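Local coordinates for protein hexokinase (PDB 1BDG) that catalyses the ATP-dependent phosphorylation of glucose and other hexoses to hexose 6-phosphates, the first step of glycolysis, at residues A[314-319]-A[325-330]; A[268-273]-A[295-300]; A[207-212]-A[428-433]; A[195-200]-A[215-220]. All coordinates share one frame; numbering follows the deposited sequence.

Interaction 1 of 4, residues A[314-319]-A[325-330]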
loop_
_atom_site.group_PDB
_atom_site.type_symbol
_atom_site.label_atom_id
_atom_site.label_comp_id
_atom_site.label_asym_id
_atom_site.label_seq_id
_atom_site.Cartn_x
_atom_site.Cartn_y
_atom_site.Cartn_z
ATOM N N PRO A 314 -19.089 -3.402 -23.345
ATOM C CA PRO A 314 -19.694 -2.076 -23.148
ATOM C C PRO A 314 -18.644 -0.978 -23.257
ATOM O O PRO A 314 -17.492 -1.174 -22.838
ATOM C CB PRO A 314 -20.221 -2.133 -21.714
ATOM C CG PRO A 314 -20.287 -3.603 -21.392
ATOM C CD PRO A 314 -19.076 -4.159 -22.084
ATOM N N GLU A 315 -19.065 0.187 -23.756
ATOM C CA GLU A 315 -18.186 1.349 -23.937
ATOM C C GLU A 315 -17.334 1.601 -22.699
ATOM O O GLU A 315 -16.112 1.722 -22.796
ATOM C CB GLU A 315 -19.019 2.599 -24.277
ATOM N N ARG A 316 -17.991 1.623 -21.539
ATOM C CA ARG A 316 -17.348 1.851 -20.247
ATOM C C ARG A 316 -16.119 0.971 -20.009
ATOM O O ARG A 316 -15.011 1.483 -19.838
ATOM C CB ARG A 316 -18.368 1.651 -19.128
ATOM C CG ARG A 316 -17.777 1.712 -17.720
ATOM C CD ARG A 316 -17.953 3.070 -17.022
ATOM N NE ARG A 316 -17.143 3.122 -15.793
ATOM C CZ ARG A 316 -17.466 3.772 -14.676
ATOM N NH1 ARG A 316 -18.612 4.450 -14.593
ATOM N NH2 ARG A 316 -16.625 3.753 -13.642
ATOM N N LEU A 317 -16.302 -0.343 -20.044
ATOM C CA LEU A 317 -15.203 -1.294 -19.832
ATOM C C LEU A 317 -14.108 -1.292 -20.919
ATOM O O LEU A 317 -13.374 -2.277 -21.075
ATOM C CB LEU A 317 -15.762 -2.708 -19.648
ATOM C CG LEU A 317 -16.533 -2.910 -18.343
ATOM C CD1 LEU A 317 -17.456 -4.123 -18.436
ATOM C CD2 LEU A 317 -15.540 -3.011 -17.180
ATOM N N LYS A 318 -14.070 -0.236 -21.730
ATOM C CA LYS A 318 -13.045 -0.107 -22.758
ATOM C C LYS A 318 -12.015 0.850 -22.182
ATOM O O LYS A 318 -10.818 0.705 -22.415
ATOM C CB LYS A 318 -13.631 0.442 -24.060
ATOM C CG LYS A 318 -14.430 -0.613 -24.880
ATOM N N VAL A 319 -12.514 1.801 -21.389
ATOM C CA VAL A 319 -11.737 2.828 -20.682
ATOM C C VAL A 319 -11.028 2.148 -19.494
ATOM O O VAL A 319 -11.677 1.469 -18.692
ATOM C CB VAL A 319 -12.715 3.884 -20.079
ATOM C CG1 VAL A 319 -11.953 5.010 -19.359
ATOM C CG2 VAL A 319 -13.624 4.443 -21.153
ATOM N N THR A 325 -11.951 -1.054 -7.796
ATOM C CA THR A 325 -11.813 -2.148 -6.834
ATOM C C THR A 325 -12.945 -2.027 -5.826
ATOM O O THR A 325 -13.383 -3.014 -5.230
ATOM C CB THR A 325 -10.441 -2.078 -6.105
ATOM O OG1 THR A 325 -9.392 -2.178 -7.071
ATOM C CG2 THR A 325 -10.283 -3.198 -5.099
ATOM N N ARG A 326 -13.458 -0.812 -5.684
ATOM C CA ARG A 326 -14.544 -0.547 -4.749
ATOM C C ARG A 326 -15.743 -1.420 -5.074
ATOM O O ARG A 326 -16.477 -1.839 -4.175
ATOM C CB ARG A 326 -14.947 0.920 -4.794
ATOM C CG ARG A 326 -15.633 1.348 -3.541
ATOM N N TYR A 327 -15.944 -1.704 -6.358
ATOM C CA TYR A 327 -17.057 -2.544 -6.761
ATOM C C TYR A 327 -16.829 -3.927 -6.144
ATOM O O TYR A 327 -17.754 -4.513 -5.571
ATOM C CB TYR A 327 -17.150 -2.637 -8.294
ATOM C CG TYR A 327 -17.270 -1.299 -8.995
ATOM C CD1 TYR A 327 -17.595 -0.146 -8.278
ATOM C CD2 TYR A 327 -17.013 -1.172 -10.365
ATOM C CE1 TYR A 327 -17.648 1.094 -8.894
ATOM C CE2 TYR A 327 -17.064 0.080 -11.005
ATOM C CZ TYR A 327 -17.377 1.207 -10.251
ATOM O OH TYR A 327 -17.367 2.471 -10.810
ATOM N N LEU A 328 -15.580 -4.391 -6.145
ATOM C CA LEU A 328 -15.262 -5.711 -5.611
ATOM C C LEU A 328 -15.662 -5.892 -4.143
ATOM O O LEU A 328 -15.608 -6.990 -3.584
ATOM C CB LEU A 328 -13.785 -6.020 -5.816
ATOM C CG LEU A 328 -13.223 -5.851 -7.237
ATOM C CD1 LEU A 328 -11.965 -6.731 -7.367
ATOM C CD2 LEU A 328 -14.255 -6.220 -8.304
ATOM N N THR A 329 -16.042 -4.784 -3.527
ATOM C CA THR A 329 -16.479 -4.746 -2.149
ATOM C C THR A 329 -17.915 -5.270 -2.085
ATOM O O THR A 329 -18.153 -6.350 -1.540
ATOM C CB THR A 329 -16.418 -3.289 -1.617
ATOM O OG1 THR A 329 -15.046 -2.893 -1.457
ATOM C CG2 THR A 329 -17.164 -3.139 -0.306
ATOM N N ASP A 330 -18.859 -4.556 -2.697
ATOM C CA ASP A 330 -20.254 -4.985 -2.653
ATOM C C ASP A 330 -20.429 -6.393 -3.214
ATOM O O ASP A 330 -21.075 -7.257 -2.599
ATOM C CB ASP A 330 -21.159 -3.993 -3.388
ATOM C CG ASP A 330 -21.313 -2.665 -2.643
ATOM O OD1 ASP A 330 -20.946 -2.607 -1.435
ATOM O OD2 ASP A 330 -21.808 -1.681 -3.269
#

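Interaction 2 of 4, residues A[268-273]-A[295-300]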
loop_
_atom_site.group_PDB
_atom_site.type_symbol
_atom_site.label_atom_id
_atom_site.label_comp_id
_atom_site.label_asym_id
_atom_site.label_seq_id
_atom_site.Cartn_x
_atom_site.Cartn_y
_atom_site.Cartn_z
ATOM N N LYS A 268 -0.152 -10.115 -16.544
ATOM C CA LYS A 268 0.781 -9.606 -17.543
ATOM C C LYS A 268 0.192 -8.529 -18.428
ATOM O O LYS A 268 0.855 -7.531 -18.682
ATOM C CB LYS A 268 1.342 -10.746 -18.398
ATOM C CG LYS A 268 2.121 -11.743 -17.599
ATOM C CD LYS A 268 2.663 -12.878 -18.426
ATOM C CE LYS A 268 3.243 -13.903 -17.467
ATOM N NZ LYS A 268 4.172 -14.885 -18.051
ATOM N N SER A 269 -1.042 -8.699 -18.896
ATOM C CA SER A 269 -1.643 -7.679 -19.744
ATOM C C SER A 269 -2.138 -6.488 -18.933
ATOM O O SER A 269 -2.406 -5.422 -19.496
ATOM C CB SER A 269 -2.761 -8.256 -20.598
ATOM O OG SER A 269 -3.805 -8.754 -19.791
ATOM N N MET A 270 -2.301 -6.684 -17.625
ATOM C CA MET A 270 -2.713 -5.623 -16.701
ATOM C C MET A 270 -1.434 -4.812 -16.475
ATOM O O MET A 270 -1.415 -3.593 -16.604
ATOM C CB MET A 270 -3.185 -6.251 -15.377
ATOM C CG MET A 270 -3.874 -5.342 -14.353
ATOM S SD MET A 270 -2.794 -4.343 -13.325
ATOM C CE MET A 270 -1.944 -5.547 -12.498
ATOM N N ASP A 271 -0.352 -5.525 -16.197
ATOM C CA ASP A 271 0.960 -4.923 -15.979
ATOM C C ASP A 271 1.458 -4.173 -17.244
ATOM O O ASP A 271 1.779 -2.983 -17.192
ATOM C CB ASP A 271 1.943 -6.025 -15.557
ATOM C CG ASP A 271 3.337 -5.513 -15.361
ATOM O OD1 ASP A 271 3.490 -4.480 -14.685
ATOM O OD2 ASP A 271 4.278 -6.135 -15.900
ATOM N N ILE A 272 1.491 -4.862 -18.378
ATOM C CA ILE A 272 1.918 -4.262 -19.639
ATOM C C ILE A 272 1.269 -2.876 -19.884
ATOM O O ILE A 272 1.941 -1.927 -20.289
ATOM C CB ILE A 272 1.551 -5.218 -20.844
ATOM C CG1 ILE A 272 2.515 -6.397 -20.939
ATOM C CG2 ILE A 272 1.544 -4.481 -22.163
ATOM C CD1 ILE A 272 2.041 -7.473 -21.919
ATOM N N ASP A 273 -0.023 -2.774 -19.584
ATOM C CA ASP A 273 -0.831 -1.575 -19.821
ATOM C C ASP A 273 -0.856 -0.576 -18.663
ATOM O O ASP A 273 -1.538 0.462 -18.740
ATOM C CB ASP A 273 -2.250 -2.038 -20.226
ATOM C CG ASP A 273 -3.196 -0.892 -20.611
ATOM O OD1 ASP A 273 -2.828 0.019 -21.402
ATOM O OD2 ASP A 273 -4.359 -0.936 -20.138
ATOM N N VAL A 295 -10.027 -7.964 -12.668
ATOM C CA VAL A 295 -11.339 -8.496 -13.046
ATOM C C VAL A 295 -11.781 -7.907 -14.372
ATOM O O VAL A 295 -12.476 -8.562 -15.127
ATOM C CB VAL A 295 -12.415 -8.197 -12.013
ATOM C CG1 VAL A 295 -13.697 -8.899 -12.401
ATOM C CG2 VAL A 295 -11.956 -8.636 -10.631
ATOM N N ARG A 296 -11.387 -6.672 -14.655
ATOM C CA ARG A 296 -11.736 -6.063 -15.931
ATOM C C ARG A 296 -11.013 -6.813 -17.036
ATOM O O ARG A 296 -11.606 -7.116 -18.068
ATOM C CB ARG A 296 -11.340 -4.586 -16.006
ATOM C CG ARG A 296 -12.095 -3.849 -17.115
ATOM C CD ARG A 296 -11.685 -2.421 -17.266
ATOM N NE ARG A 296 -10.280 -2.332 -17.631
ATOM C CZ ARG A 296 -9.829 -2.376 -18.876
ATOM N NH1 ARG A 296 -10.683 -2.496 -19.888
ATOM N NH2 ARG A 296 -8.516 -2.358 -19.104
ATOM N N HIS A 297 -9.723 -7.075 -16.834
ATOM C CA HIS A 297 -8.934 -7.798 -17.818
ATOM C C HIS A 297 -9.494 -9.180 -18.065
ATOM O O HIS A 297 -9.602 -9.598 -19.199
ATOM C CB HIS A 297 -7.470 -7.869 -17.407
ATOM C CG HIS A 297 -6.683 -6.676 -17.836
ATOM N ND1 HIS A 297 -6.736 -5.475 -17.167
ATOM C CD2 HIS A 297 -5.898 -6.472 -18.914
ATOM C CE1 HIS A 297 -6.020 -4.575 -17.818
ATOM N NE2 HIS A 297 -5.500 -5.159 -18.886
ATOM N N ILE A 298 -9.871 -9.883 -17.009
ATOM C CA ILE A 298 -10.437 -11.205 -17.164
ATOM C C ILE A 298 -11.710 -11.071 -17.998
ATOM O O ILE A 298 -11.870 -11.760 -19.004
ATOM C CB ILE A 298 -10.761 -11.831 -15.790
ATOM C CG1 ILE A 298 -9.471 -12.002 -14.978
ATOM C CG2 ILE A 298 -11.478 -13.169 -15.981
ATOM C CD1 ILE A 298 -9.659 -11.915 -13.482
ATOM N N ILE A 299 -12.589 -10.152 -17.597
ATOM C CA ILE A 299 -13.844 -9.900 -18.305
ATOM C C ILE A 299 -13.581 -9.661 -19.781
ATOM O O ILE A 299 -13.949 -10.497 -20.607
ATOM C CB ILE A 299 -14.629 -8.711 -17.696
ATOM C CG1 ILE A 299 -15.146 -9.099 -16.308
ATOM C CG2 ILE A 299 -15.823 -8.349 -18.578
ATOM C CD1 ILE A 299 -15.854 -7.968 -15.593
ATOM N N VAL A 300 -12.944 -8.545 -20.118
ATOM C CA VAL A 300 -12.619 -8.252 -21.520
ATOM C C VAL A 300 -12.122 -9.522 -22.279
ATOM O O VAL A 300 -12.514 -9.759 -23.431
ATOM C CB VAL A 300 -11.597 -7.093 -21.612
ATOM C CG1 VAL A 300 -10.987 -7.009 -22.998
ATOM C CG2 VAL A 300 -12.285 -5.785 -21.266
#

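Interaction 3 of 4, residues A[207-212]-A[428-433]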
loop_
_atom_site.group_PDB
_atom_site.type_symbol
_atom_site.label_atom_id
_atom_site.label_comp_id
_atom_site.label_asym_id
_atom_site.label_seq_id
_atom_site.Cartn_x
_atom_site.Cartn_y
_atom_site.Cartn_z
ATOM N N LEU A 207 2.878 3.488 19.667
ATOM C CA LEU A 207 2.402 4.482 20.627
ATOM C C LEU A 207 1.251 3.963 21.462
ATOM O O LEU A 207 1.008 4.456 22.563
ATOM C CB LEU A 207 1.921 5.732 19.896
ATOM C CG LEU A 207 2.964 6.688 19.334
ATOM C CD1 LEU A 207 2.309 7.811 18.518
ATOM C CD2 LEU A 207 3.742 7.242 20.521
ATOM N N GLU A 208 0.497 3.020 20.909
ATOM C CA GLU A 208 -0.646 2.428 21.601
ATOM C C GLU A 208 -0.279 1.060 22.165
ATOM O O GLU A 208 -0.377 0.829 23.369
ATOM C CB GLU A 208 -1.828 2.293 20.640
ATOM C CG GLU A 208 -2.174 3.607 19.912
ATOM C CD GLU A 208 -3.364 3.474 18.968
ATOM O OE1 GLU A 208 -4.526 3.557 19.449
ATOM O OE2 GLU A 208 -3.132 3.299 17.751
ATOM N N ASP A 209 0.200 0.173 21.300
ATOM C CA ASP A 209 0.579 -1.181 21.683
ATOM C C ASP A 209 2.087 -1.294 21.739
ATOM O O ASP A 209 2.763 -1.088 20.736
ATOM C CB ASP A 209 0.049 -2.153 20.636
ATOM C CG ASP A 209 -0.058 -3.568 21.147
ATOM O OD1 ASP A 209 0.793 -3.988 21.952
ATOM O OD2 ASP A 209 -1.006 -4.270 20.733
ATOM N N PRO A 210 2.638 -1.640 22.911
ATOM C CA PRO A 210 4.084 -1.799 23.138
ATOM C C PRO A 210 4.732 -2.964 22.372
ATOM O O PRO A 210 5.959 -3.015 22.213
ATOM C CB PRO A 210 4.162 -2.034 24.654
ATOM C CG PRO A 210 3.024 -1.176 25.171
ATOM C CD PRO A 210 1.919 -1.574 24.198
ATOM N N LYS A 211 3.895 -3.873 21.877
ATOM C CA LYS A 211 4.353 -5.056 21.174
ATOM C C LYS A 211 4.337 -4.964 19.653
ATOM O O LYS A 211 4.709 -5.910 18.970
ATOM C CB LYS A 211 3.550 -6.250 21.633
ATOM N N CYS A 212 3.921 -3.826 19.120
ATOM C CA CYS A 212 3.869 -3.633 17.675
ATOM C C CYS A 212 5.246 -3.522 17.046
ATOM O O CYS A 212 5.951 -2.529 17.266
ATOM C CB CYS A 212 3.125 -2.350 17.357
ATOM S SG CYS A 212 2.452 -2.256 15.673
ATOM N N CYS A 428 -1.187 -10.448 16.239
ATOM C CA CYS A 428 -2.544 -9.951 16.064
ATOM C C CYS A 428 -2.595 -8.643 15.284
ATOM O O CYS A 428 -1.839 -7.710 15.566
ATOM C CB CYS A 428 -3.264 -9.814 17.406
ATOM S SG CYS A 428 -2.785 -8.363 18.284
ATOM N N LEU A 429 -3.464 -8.588 14.282
ATOM C CA LEU A 429 -3.611 -7.383 13.473
ATOM C C LEU A 429 -4.389 -6.297 14.218
ATOM O O LEU A 429 -5.547 -6.491 14.578
ATOM C CB LEU A 429 -4.286 -7.712 12.137
ATOM C CG LEU A 429 -3.453 -8.594 11.200
ATOM C CD1 LEU A 429 -4.243 -8.986 9.970
ATOM C CD2 LEU A 429 -2.189 -7.866 10.801
ATOM N N ARG A 430 -3.747 -5.162 14.453
ATOM C CA ARG A 430 -4.360 -4.046 15.163
ATOM C C ARG A 430 -4.457 -2.885 14.169
ATOM O O ARG A 430 -3.438 -2.331 13.759
ATOM C CB ARG A 430 -3.463 -3.673 16.350
ATOM C CG ARG A 430 -4.024 -2.662 17.356
ATOM C CD ARG A 430 -3.007 -2.434 18.496
ATOM N NE ARG A 430 -3.623 -2.023 19.764
ATOM C CZ ARG A 430 -4.267 -0.872 19.959
ATOM N NH1 ARG A 430 -4.381 -0.001 18.961
ATOM N NH2 ARG A 430 -4.816 -0.599 21.147
ATOM N N LEU A 431 -5.667 -2.567 13.715
ATOM C CA LEU A 431 -5.864 -1.473 12.754
ATOM C C LEU A 431 -5.353 -0.157 13.315
ATOM O O LEU A 431 -5.595 0.161 14.473
ATOM C CB LEU A 431 -7.347 -1.330 12.381
ATOM C CG LEU A 431 -7.770 0.030 11.808
ATOM C CD1 LEU A 431 -8.026 -0.069 10.328
ATOM C CD2 LEU A 431 -9.007 0.520 12.515
ATOM N N SER A 432 -4.652 0.601 12.481
ATOM C CA SER A 432 -4.088 1.892 12.858
ATOM C C SER A 432 -5.103 3.034 12.651
ATOM O O SER A 432 -4.954 3.898 11.763
ATOM C CB SER A 432 -2.831 2.139 12.045
ATOM O OG SER A 432 -2.308 3.414 12.305
ATOM N N GLU A 433 -6.085 3.073 13.546
ATOM C CA GLU A 433 -7.175 4.032 13.526
ATOM C C GLU A 433 -6.915 5.475 13.135
ATOM O O GLU A 433 -7.571 5.982 12.232
ATOM C CB GLU A 433 -7.882 4.012 14.867
ATOM C CG GLU A 433 -9.202 3.262 14.857
ATOM C CD GLU A 433 -9.777 3.116 16.257
ATOM O OE1 GLU A 433 -10.220 4.150 16.826
ATOM O OE2 GLU A 433 -9.757 1.970 16.788
HETATM O O HOH W 1 -3.974 -4.763 20.778
#

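Interaction 4 of 4, residues A[195-200]-A[215-220]. With GLC (alpha-D-glucopyranose), chain B; SO4 (sulfate ion), chain C.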
loop_
_atom_site.group_PDB
_atom_site.type_symbol
_atom_site.label_atom_id
_atom_site.label_comp_id
_atom_site.label_asym_id
_atom_site.label_seq_id
_atom_site.Cartn_x
_atom_site.Cartn_y
_atom_site.Cartn_z
ATOM N N VAL A 195 9.153 10.263 6.325
ATOM C CA VAL A 195 8.803 8.955 6.818
ATOM C C VAL A 195 7.895 8.317 5.773
ATOM O O VAL A 195 7.133 9.002 5.079
ATOM C CB VAL A 195 8.058 9.101 8.164
ATOM C CG1 VAL A 195 7.313 7.829 8.518
ATOM C CG2 VAL A 195 9.037 9.467 9.258
ATOM N N ASN A 196 8.053 7.017 5.588
ATOM C CA ASN A 196 7.218 6.258 4.662
ATOM C C ASN A 196 5.882 5.940 5.399
ATOM O O ASN A 196 5.821 5.956 6.633
ATOM C CB ASN A 196 7.971 4.985 4.276
ATOM C CG ASN A 196 7.263 4.183 3.224
ATOM O OD1 ASN A 196 6.589 3.193 3.524
ATOM N ND2 ASN A 196 7.409 4.596 1.982
ATOM N N ASP A 197 4.810 5.660 4.676
ATOM C CA ASP A 197 3.563 5.367 5.367
ATOM C C ASP A 197 3.646 4.151 6.283
ATOM O O ASP A 197 3.165 4.208 7.402
ATOM C CB ASP A 197 2.355 5.282 4.419
ATOM C CG ASP A 197 2.556 4.312 3.262
ATOM O OD1 ASP A 197 3.400 3.403 3.336
ATOM O OD2 ASP A 197 1.843 4.442 2.259
ATOM N N THR A 198 4.312 3.081 5.858
ATOM C CA THR A 198 4.423 1.892 6.699
ATOM C C THR A 198 5.077 2.245 8.022
ATOM O O THR A 198 4.586 1.864 9.094
ATOM C CB THR A 198 5.265 0.848 6.035
ATOM O OG1 THR A 198 6.446 1.467 5.534
ATOM C CG2 THR A 198 4.514 0.207 4.905
ATOM N N VAL A 199 6.169 3.010 7.931
ATOM C CA VAL A 199 6.939 3.463 9.099
ATOM C C VAL A 199 6.022 4.305 9.992
ATOM O O VAL A 199 5.922 4.062 11.197
ATOM C CB VAL A 199 8.201 4.271 8.664
ATOM C CG1 VAL A 199 9.105 4.519 9.843
ATOM C CG2 VAL A 199 8.967 3.506 7.603
ATOM N N GLY A 200 5.293 5.237 9.380
ATOM C CA GLY A 200 4.373 6.071 10.125
ATOM C C GLY A 200 3.339 5.219 10.826
ATOM O O GLY A 200 2.983 5.480 11.966
ATOM N N GLY A 215 4.421 -2.724 10.489
ATOM C CA GLY A 215 3.487 -1.714 10.038
ATOM C C GLY A 215 3.059 -2.093 8.640
ATOM O O GLY A 215 3.802 -1.850 7.694
ATOM N N LEU A 216 1.890 -2.705 8.500
ATOM C CA LEU A 216 1.399 -3.152 7.195
ATOM C C LEU A 216 0.425 -2.226 6.480
ATOM O O LEU A 216 -0.554 -1.779 7.062
ATOM C CB LEU A 216 0.758 -4.536 7.346
ATOM C CG LEU A 216 0.060 -5.206 6.162
ATOM C CD1 LEU A 216 1.045 -5.477 5.023
ATOM C CD2 LEU A 216 -0.569 -6.497 6.637
ATOM N N ILE A 217 0.668 -1.992 5.194
ATOM C CA ILE A 217 -0.212 -1.156 4.374
ATOM C C ILE A 217 -0.791 -1.958 3.211
ATOM O O ILE A 217 -0.058 -2.429 2.353
ATOM C CB ILE A 217 0.512 0.077 3.779
ATOM C CG1 ILE A 217 0.863 1.083 4.872
ATOM C CG2 ILE A 217 -0.362 0.730 2.746
ATOM C CD1 ILE A 217 -0.342 1.701 5.548
ATOM N N VAL A 218 -2.098 -2.176 3.226
ATOM C CA VAL A 218 -2.761 -2.890 2.151
ATOM C C VAL A 218 -3.904 -2.000 1.646
ATOM O O VAL A 218 -5.074 -2.187 1.983
ATOM C CB VAL A 218 -3.229 -4.330 2.588
ATOM C CG1 VAL A 218 -2.012 -5.258 2.739
ATOM C CG2 VAL A 218 -3.982 -4.305 3.907
ATOM N N GLY A 219 -3.538 -0.975 0.884
ATOM C CA GLY A 219 -4.513 -0.032 0.361
ATOM C C GLY A 219 -4.302 0.201 -1.114
ATOM O O GLY A 219 -4.285 -0.757 -1.873
ATOM N N THR A 220 -4.152 1.452 -1.534
ATOM C CA THR A 220 -3.921 1.745 -2.953
ATOM C C THR A 220 -2.691 0.935 -3.390
ATOM O O THR A 220 -2.611 0.453 -4.526
ATOM C CB THR A 220 -3.704 3.273 -3.198
ATOM O OG1 THR A 220 -4.909 3.984 -2.876
ATOM C CG2 THR A 220 -3.361 3.552 -4.658
HETATM C C1 GLC B . 3.527 1.734 -2.827
HETATM C C2 GLC B . 4.752 2.580 -2.480
HETATM C C3 GLC B . 5.208 2.265 -1.074
HETATM C C4 GLC B . 4.056 2.471 -0.105
HETATM C C5 GLC B . 2.888 1.605 -0.525
HETATM C C6 GLC B . 1.675 1.808 0.362
HETATM O O1 GLC B . 3.875 0.396 -2.698
HETATM O O2 GLC B . 5.821 2.309 -3.384
HETATM O O3 GLC B . 6.290 3.108 -0.707
HETATM O O4 GLC B . 4.463 2.141 1.201
HETATM O O5 GLC B . 2.498 1.955 -1.855
HETATM O O6 GLC B . 0.899 2.906 -0.068
HETATM S S SO4 C . -4.182 4.253 1.281
HETATM O O1 SO4 C . -5.463 3.609 1.508
HETATM O O2 SO4 C . -4.187 5.589 1.823
HETATM O O3 SO4 C . -3.131 3.495 1.917
HETATM O O4 SO4 C . -3.921 4.319 -0.130
#

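Interaction 1 of 4, residues A[314-319]-A[325-330]
R316 NH2 reaches the hydroxyl oxygen of Y327, 3.2 Å away, from near the plane of the tyrosine ring. R316 and Y327 are the one pair of residues that touches between the two segments. This is the polar part of the contact. The two side chains come from opposite directions. NH2 stands at the edge of the ring, and the guanidinium plane is tilted 61° from the ring plane. The R316 chain turns at its second torsion (chi2 99°), which carries the guanidinium toward the hydroxyl. On the other side Y327 CG is anti to its carbonyl carbon, beside the backbone N (chi1 -57°), and the ring projects toward the arginine.

Backbone bonds shape each side. K318 N donates to E315 O (3.0 Å) and V319 N to R316 O (3.0 Å), giving a 3-10 turn. In the other segment L328 N bonds weakly to T325 O. T325 OG1 is tied to G288 O and G292 N. By similarity, residues 325-329 belong to the ATP site.

The contact lies on the surface of the large subdomain. Y327 leans on M345 and D349 of helix 340-349. L328 turns inward, against V295 of helix 288-304 and C367 and V371 of helix 357-389.

Interaction 2 of 4, residues A[268-273]-A[295-300]
The imidazole of H297 lies against S269 and M270 in a helix-to-helix contact between 265-272 and 288-304. M270 CA sits over one face of the ring in a CH-pi contact, 3.7 Å from the ring centroid and 19° off its normal. M270 CB and CG come near ND1 and CE1 of the same ring, with CG 4.0 Å from ND1. From there the methionine chain bends away, toward Y290 and E293. S269 meets the other part of the imidazole. Its OG comes 3.2 Å from H297 CD2, and its carbonyl O approaches NE2 obliquely.

The second shell fixes both partners. H297 ND1 donates to E293 O, one helical turn earlier, which sets how the ring is turned. S269 OG bonds in the same way on its own helix. With OG between the backbone N and the carbonyl carbon (chi1 62°), it reaches Q265 O.

Charges lie at the margin. R296 NH2 forms a salt bridge with E293 OE2. D273 OD2 is 4.5 Å from that same NH2, too far for a salt bridge.

Interaction 3 of 4, residues A[207-212]-A[428-433]
R430 reaches out from its strand and sets its guanidinium beside two acidic residues, E208 and D209. The three form a salt-bridge network. The arginine chain is extended from CG to NE, with CG anti to the backbone N (chi1 -171°). It therefore spans the gap between backbones whose nearest CA atoms, in E208 and S432, are 9.4 Å apart.

E208 approaches the outer end. Its CB lies over one face of the guanidinium, near the rim. Its carboxylate carries on to NH1, with OE1 3.6 Å from R430 NH1. The two flat groups are turned 67° against each other, so this ion pair is not a flat, side-by-side one. D209 meets the inner part of the arginine instead. Its OD2 is 3.5 Å from R430 CD and 3.6 Å from R430 NE. Here the carboxylate stands almost perpendicular to the guanidinium, at 83°. A water completes the link. It donates to D209 OD2 (3.0 Å) and accepts from R430 NE (2.9 Å).

The other oxygen of D209 serves its own loop. OD1 accepts from K211 N at 3.1 Å, which makes an Asx turn. This sits within the type I beta turn from D209 to C212.

The network is a surface feature of the large subdomain. The loop 207-212 joins helix 197-206 to strand 212-218, and the disulfide C205-C212 ties the end of that helix to the start of the strand. Strand 393-399 runs between strands 212-218 and 426-431. K211 and R430 both make backbone hydrogen bonds to it, K211 with T395 and R430 with V396 and V398.

Interaction 4 of 4, residues A[195-200]-A[215-220]
T198 packs on G215 and I217 where the first turn of helix 197-206 lies against strand 212-218. This is the tight part of the contact, and every touching residue in it is buried. T198 CB comes 3.5 Å from G215 O. G215 has no side chain, which leaves room for T198 O beside its CA. T198 CG2 meets I217 CG1 at 3.8 Å. D197 OD1 lies at the same distance from that CG1. These are carbon-carbon and carbon-oxygen touches, without hydrogen bonds.

N196 caps the helix. Its OD1 takes T198 OG1 at 2.7 Å, in the carbonyl plane and on a lone pair. T198 N donates to the same oxygen from above that plane. These two bonds hold the amide with its ND2 toward the sugar, where it donates to glucose O3 at 3.3 Å. D197 spreads its carboxylate along the glucose: OD1 accepts from O4 (2.7 Å) and OD2 from O6 (2.9 Å). S144 OG also bonds to OD2. I217 CG2 rests against C6 of the sugar.

The far end of the strand is looser. Beyond V218 the chain turns away from the helix, and G219 and T220 make no contact with 195-200. T220 is partly exposed. Its N and OG1 both donate to O4 of a sulfate, probably from the crystallisation liquor, with OG1 at 2.9 Å.

E249, E283, T161, K162 and N223 complete the hydrogen bonds to glucose. The arrangement is the sugar site of the hexokinase fold, of the actin-like ATPase clan, at the junction of small and large subdomains.

Overall arrangement
Along the chain, interaction 4 closes before interaction 2 opens, and interaction 2 closes before interaction 1 opens. Interaction 3 crosses interaction 4 and spans the other two. Interactions 3 and 4 adjoin in sequence, have centres about 13 Å apart, and both reach the six-stranded sheet of the large subdomain. Interactions 1 and 2, centres about 12 Å apart, lie in the helical part and touch through L317 O and R296 NH1, a probable hydrogen bond. Interaction 3 is across the chain's centre from both. The sugar site at interaction 4 has its centre about 26 Å from theirs. Separate sugar and probable ATP contacts within one subdomain are consistent with a two-substrate phosphotransferase.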